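Side-chain contacts in PA4485 (Pseudomonas aeruginosa, PDB 4AVR), which is probably a lytic transglycosylase of the RlpA family with a strong preference for naked glycan strands that lack stem peptides: residues Val42-Leu47 with Val53-Asn58; Ile69-Lys74 with Leu79-Ser84. All coordinates share one frame; numbering follows the deposited sequence.

Interaction 1. Residues Val42-Leu47 with Val53-Asn58; sequences VRVTNL and VVVRIN
Val42 and Val55 hold each other through both backbone bonds of an antiparallel hydrogen-bonded pair, Val42 N to Val55 O and Val55 N to Val42 O, each 2.9 Å. Val44 and Val53 repeat the pattern, with Val44 N to Val53 O at 2.8 Å. Between them Arg43 and Val54 form a non-hydrogen-bonded pair, where the CA-H groups of Arg43 and Val54 lean on the carbonyl oxygens of Val53 and Val42. On the buried face, Val44 CG2 meets Val55 CG2 at 3.9 Å. Val55 CG2 stands between its own backbone N and carbonyl carbon (chi1 -65°), which sets this methyl against Val44. Farther along, Val42 CG2 lies 3.9 Å from Ile57 CG1, and Ile57 CD1 flanks the same methyl. The other face carries Arg43, whose chain bends at chi3 (-81°) to bring NH2 within 3.9 Å of Val54 CG2, an oblique contact without a polar bond. Ala31 of strand 30-32 packs on Val55 and Ile57, Leu79 of helix 73-79 on Val44 and Val53, and strand 87-93 continues the sheet beyond Arg43 and Thr45. The hairpin of this double-psi beta-barrel family domain is thus two-faced: four backbone bonds fix the pairing, branched hydrocarbon fills the inner side, and the arginine keeps its charged end on the exposed side.

Interaction 2. Residues Ile69-Lys74 with Leu79-Ser84; sequences IDVSRK and LGMIRS
Ile82 reaches Arg73 because its CG1 stands anti to the carbonyl carbon (chi1 -69°) and chi2 (-71°) swings CD1 toward Arg73, at the start of helix 73-79. There the methyl rests 3.9 Å from Arg73 O and 4.1 Å from Arg73 CG, the two side chains running obliquely past one another. Arg73 CG lies opposite its backbone N (chi1 -168°), where Ile82 meets it; beyond, the chain bends at chi2 and chi3 and the guanidinium has other partners: NH1 forms a salt bridge with Glu77 and NH2 a hydrogen bond with Asn27. Deeper in, Val71 CG2, on the last residue of strand 67-71, receives two groups from segment 79-84. Leu79 CD1 and Met81 SD each come within 4.3 Å of it, both loose van der Waals contacts. The two helix ends are capped: Ser72 OG, at the N-cap, bonds Ala75 N, and Gly80 ends the helix in a Schellman motif with positive phi, after which Met81 and Ile82 come back along the helix. Ala6 and Tyr8 of strand 2-8 and Ala76 of the helix pack around the apolar groups, and Ile82 also meets Ile82 of the second subunit. No hydrogen bond crosses between 69-74 and 79-84; the loop is seated against the strand-helix junction by dispersion and burial, with the charged end of Arg73 paired separately.

Overall arrangement
Interactions 1 and 2 follow one another in the chain, their centres about 10 Å apart, and they meet mainly at Leu79. Asn46 ND2 of the hairpin probably donates a hydrogen bond to Leu79 O, at 2.9 Å, tying the end of strand 41-46 to the end of helix 73-79. Leu79 also packs on the hairpin, its CG 3.8 Å from Val53 CG2, while Val44 CG2 lies 4.0 Å from Ile69 CD1. The apolar face of segments 42-47 and 53-58 therefore continues into the packing of 69-74 and 79-84. Interaction 2 also reaches the second subunit, where Arg12 forms a salt bridge with Asp70; interaction 1 stays within its own chain.

Interaction 1. Residues Val42-Leu47 with Val53-Asn58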
loop_
_atom_site.group_PDB
_atom_site.type_symbol
_atom_site.label_atom_id
_atom_site.label_comp_id
_atom_site.label_asym_id
_atom_site.label_seq_id
_atom_site.Cartn_x
_atom_site.Cartn_y
_atom_site.Cartn_z
ATOM N N VAL A 42 -1.882 17.330 10.825
ATOM C CA VAL A 42 -1.379 16.473 11.873
ATOM C C VAL A 42 0.120 16.274 11.699
ATOM O O VAL A 42 0.565 15.886 10.617
ATOM C CB VAL A 42 -2.082 15.102 11.790
ATOM C CG1 VAL A 42 -1.592 14.150 12.874
ATOM C CG2 VAL A 42 -3.604 15.258 11.862
ATOM N N ARG A 43 0.897 16.532 12.755
ATOM C CA ARG A 43 2.309 16.171 12.760
ATOM C C ARG A 43 2.451 14.713 13.189
ATOM O O ARG A 43 1.991 14.328 14.263
ATOM C CB ARG A 43 3.132 17.064 13.678
ATOM C CG ARG A 43 4.626 16.742 13.602
ATOM C CD ARG A 43 5.497 17.807 14.261
ATOM N NE ARG A 43 5.686 18.924 13.321
ATOM C CZ ARG A 43 5.331 20.201 13.488
ATOM N NH1 ARG A 43 4.785 20.652 14.621
ATOM N NH2 ARG A 43 5.566 21.057 12.494
ATOM N N VAL A 44 3.100 13.928 12.340
ATOM C CA VAL A 44 3.331 12.513 12.573
ATOM C C VAL A 44 4.830 12.317 12.790
ATOM O O VAL A 44 5.623 12.743 11.959
ATOM C CB VAL A 44 2.879 11.685 11.355
ATOM C CG1 VAL A 44 3.076 10.205 11.619
ATOM C CG2 VAL A 44 1.438 12.003 11.006
ATOM N N THR A 45 5.202 11.671 13.895
ATOM C CA THR A 45 6.597 11.381 14.197
ATOM C C THR A 45 6.776 9.873 14.252
ATOM O O THR A 45 6.107 9.188 15.020
ATOM C CB THR A 45 7.014 11.988 15.545
ATOM O OG1 THR A 45 6.799 13.396 15.523
ATOM C CG2 THR A 45 8.485 11.701 15.855
ATOM N N ASN A 46 7.680 9.356 13.428
ATOM C CA ASN A 46 8.061 7.959 13.451
ATOM C C ASN A 46 8.937 7.731 14.680
ATOM O O ASN A 46 10.024 8.294 14.785
ATOM C CB ASN A 46 8.813 7.607 12.161
ATOM C CG ASN A 46 9.202 6.149 12.065
ATOM O OD1 ASN A 46 9.326 5.453 13.064
ATOM N ND2 ASN A 46 9.418 5.676 10.842
ATOM N N LEU A 47 8.448 6.945 15.628
ATOM C CA LEU A 47 9.168 6.764 16.886
ATOM C C LEU A 47 10.401 5.884 16.739
ATOM O O LEU A 47 11.264 5.883 17.620
ATOM C CB LEU A 47 8.228 6.251 17.964
ATOM C CG LEU A 47 7.142 7.268 18.330
ATOM C CD1 LEU A 47 5.948 6.600 19.014
ATOM C CD2 LEU A 47 7.723 8.337 19.223
ATOM N N VAL A 53 6.749 14.392 9.731
ATOM C CA VAL A 53 6.104 15.081 8.611
ATOM C C VAL A 53 4.783 15.657 9.087
ATOM O O VAL A 53 4.285 15.284 10.147
ATOM C CB VAL A 53 5.829 14.146 7.413
ATOM C CG1 VAL A 53 7.118 13.526 6.889
ATOM C CG2 VAL A 53 4.819 13.083 7.761
ATOM N N VAL A 54 4.214 16.558 8.287
ATOM C CA VAL A 54 2.853 17.051 8.508
ATOM C C VAL A 54 1.982 16.564 7.357
ATOM O O VAL A 54 2.334 16.726 6.179
ATOM C CB VAL A 54 2.821 18.579 8.617
ATOM C CG1 VAL A 54 1.388 19.069 8.760
ATOM C CG2 VAL A 54 3.649 19.035 9.809
ATOM N N VAL A 55 0.870 15.934 7.712
ATOM C CA VAL A 55 -0.109 15.460 6.732
ATOM C C VAL A 55 -1.453 16.126 6.967
ATOM O O VAL A 55 -1.720 16.681 8.034
ATOM C CB VAL A 55 -0.270 13.926 6.778
ATOM C CG1 VAL A 55 1.017 13.223 6.347
ATOM C CG2 VAL A 55 -0.739 13.462 8.157
ATOM N N ARG A 56 -2.278 16.076 5.923
ATOM C CA ARG A 56 -3.637 16.608 5.930
ATOM C C ARG A 56 -4.607 15.431 5.847
ATOM O O ARG A 56 -4.460 14.561 4.982
ATOM C CB ARG A 56 -3.765 17.501 4.678
ATOM C CG ARG A 56 -5.116 18.092 4.376
ATOM C CD ARG A 56 -5.009 19.017 3.168
ATOM N NE ARG A 56 -4.586 18.365 1.912
ATOM C CZ ARG A 56 -5.417 17.766 1.065
ATOM N NH1 ARG A 56 -6.722 17.708 1.314
ATOM N NH2 ARG A 56 -4.952 17.233 -0.052
ATOM N N ILE A 57 -5.617 15.388 6.719
ATOM C CA ILE A 57 -6.571 14.283 6.751
ATOM C C ILE A 57 -7.565 14.412 5.586
ATOM O O ILE A 57 -8.224 15.445 5.434
ATOM C CB ILE A 57 -7.336 14.218 8.097
ATOM C CG1 ILE A 57 -6.336 14.107 9.268
ATOM C CG2 ILE A 57 -8.361 13.087 8.083
ATOM C CD1 ILE A 57 -5.336 12.960 9.154
ATOM N N ASN A 58 -7.674 13.366 4.783
ATOM C CA ASN A 58 -8.644 13.349 3.682
ATOM C C ASN A 58 -9.356 12.013 3.515
ATOM O O ASN A 58 -9.998 11.802 2.499
ATOM C CB ASN A 58 -8.011 13.819 2.355
ATOM C CG ASN A 58 -7.172 12.751 1.710
ATOM O OD1 ASN A 58 -6.844 11.749 2.341
ATOM N ND2 ASN A 58 -6.827 12.949 0.431
#

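Interaction 2. Residues Ile69-Lys74 with Leu79-Ser84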
loop_
_atom_site.group_PDB
_atom_site.type_symbol
_atom_site.label_atom_id
_atom_site.label_comp_id
_atom_site.label_asym_id
_atom_site.label_seq_id
_atom_site.Cartn_x
_atom_site.Cartn_y
_atom_site.Cartn_z
ATOM N N ILE A 69 -3.209 5.723 11.944
ATOM C CA ILE A 69 -3.170 6.595 10.772
ATOM C C ILE A 69 -2.601 5.828 9.596
ATOM O O ILE A 69 -1.731 4.988 9.770
ATOM C CB ILE A 69 -2.358 7.877 11.090
ATOM C CG1 ILE A 69 -2.595 8.999 10.076
ATOM C CG2 ILE A 69 -0.874 7.583 11.297
ATOM C CD1 ILE A 69 -2.148 10.359 10.571
ATOM N N ASP A 70 -3.124 6.101 8.400
ATOM C CA ASP A 70 -2.578 5.574 7.154
ATOM C C ASP A 70 -2.143 6.757 6.309
ATOM O O ASP A 70 -2.949 7.647 6.075
ATOM C CB ASP A 70 -3.636 4.777 6.376
ATOM C CG ASP A 70 -4.254 3.630 7.182
ATOM O OD1 ASP A 70 -3.593 3.053 8.076
ATOM O OD2 ASP A 70 -5.425 3.303 6.915
ATOM N N VAL A 71 -0.890 6.774 5.852
ATOM C CA VAL A 71 -0.345 7.946 5.167
ATOM C C VAL A 71 -0.060 7.653 3.692
ATOM O O VAL A 71 0.060 6.504 3.273
ATOM C CB VAL A 71 0.933 8.474 5.879
ATOM C CG1 VAL A 71 0.646 8.752 7.351
ATOM C CG2 VAL A 71 2.100 7.512 5.714
ATOM N N SER A 72 0.063 8.719 2.913
ATOM C CA SER A 72 0.425 8.591 1.509
ATOM C C SER A 72 1.847 8.061 1.339
ATOM O O SER A 72 2.669 8.110 2.253
ATOM C CB SER A 72 0.334 9.936 0.825
ATOM O OG SER A 72 1.345 10.795 1.348
ATOM N N ARG A 73 2.154 7.608 0.124
ATOM C CA ARG A 73 3.511 7.162 -0.178
ATOM C C ARG A 73 4.544 8.249 0.091
ATOM O O ARG A 73 5.596 7.987 0.681
ATOM C CB ARG A 73 3.605 6.696 -1.633
ATOM C CG ARG A 73 4.907 5.942 -1.923
ATOM C CD ARG A 73 5.809 6.542 -2.938
ATOM N NE ARG A 73 5.176 7.276 -3.961
ATOM C CZ ARG A 73 5.314 8.546 -4.326
ATOM N NH1 ARG A 73 6.152 9.461 -3.810
ATOM N NH2 ARG A 73 4.524 8.871 -5.304
ATOM N N LYS A 74 4.274 9.469 -0.355
ATOM C CA LYS A 74 5.213 10.566 -0.157
ATOM C C LYS A 74 5.432 10.830 1.332
ATOM O O LYS A 74 6.567 11.093 1.766
ATOM C CB LYS A 74 4.725 11.830 -0.870
ATOM C CG LYS A 74 5.670 13.004 -0.757
ATOM C CD LYS A 74 6.925 12.809 -1.558
ATOM C CE LYS A 74 7.745 14.091 -1.594
ATOM N NZ LYS A 74 9.049 13.917 -2.297
ATOM N N LEU A 79 8.788 9.926 6.399
ATOM C CA LEU A 79 8.869 9.235 7.691
ATOM C C LEU A 79 9.916 8.127 7.714
ATOM O O LEU A 79 10.164 7.543 8.765
ATOM C CB LEU A 79 7.499 8.678 8.058
ATOM C CG LEU A 79 6.456 9.723 8.441
ATOM C CD1 LEU A 79 5.058 9.124 8.383
ATOM C CD2 LEU A 79 6.733 10.289 9.822
ATOM N N GLY A 80 10.533 7.827 6.578
ATOM C CA GLY A 80 11.498 6.738 6.500
ATOM C C GLY A 80 10.916 5.365 6.760
ATOM O O GLY A 80 11.590 4.493 7.309
ATOM N N MET A 81 9.667 5.159 6.355
ATOM C CA MET A 81 8.942 3.914 6.650
ATOM C C MET A 81 8.616 3.063 5.415
ATOM O O MET A 81 7.842 2.112 5.512
ATOM C CB MET A 81 7.683 4.189 7.477
ATOM C CG MET A 81 6.595 4.908 6.746
ATOM S SD MET A 81 5.182 5.362 7.780
ATOM C CE MET A 81 4.288 3.840 7.793
ATOM N N ILE A 82 9.205 3.377 4.269
ATOM C CA ILE A 82 8.879 2.629 3.048
ATOM C C ILE A 82 9.243 1.152 3.192
ATOM O O ILE A 82 8.438 0.279 2.846
ATOM C CB ILE A 82 9.542 3.261 1.810
ATOM C CG1 ILE A 82 8.894 4.619 1.508
ATOM C CG2 ILE A 82 9.478 2.336 0.603
ATOM C CD1 ILE A 82 7.472 4.525 0.969
ATOM N N ARG A 83 10.449 0.870 3.675
ATOM C CA ARG A 83 10.894 -0.518 3.813
ATOM C C ARG A 83 10.292 -1.206 5.020
ATOM O O ARG A 83 9.962 -2.390 4.945
ATOM C CB ARG A 83 12.414 -0.615 3.847
ATOM C CG ARG A 83 13.034 -0.313 2.506
ATOM C CD ARG A 83 14.541 -0.122 2.621
ATOM N NE ARG A 83 15.267 -1.252 3.205
ATOM C CZ ARG A 83 16.594 -1.298 3.338
ATOM N NH1 ARG A 83 17.344 -0.277 2.938
ATOM N NH2 ARG A 83 17.183 -2.364 3.868
ATOM N N SER A 84 10.130 -0.496 6.137
ATOM C CA SER A 84 9.527 -1.116 7.316
ATOM C C SER A 84 8.047 -1.395 7.118
ATOM O O SER A 84 7.509 -2.315 7.744
ATOM C CB SER A 84 9.723 -0.266 8.563
ATOM O OG SER A 84 9.088 0.984 8.474
#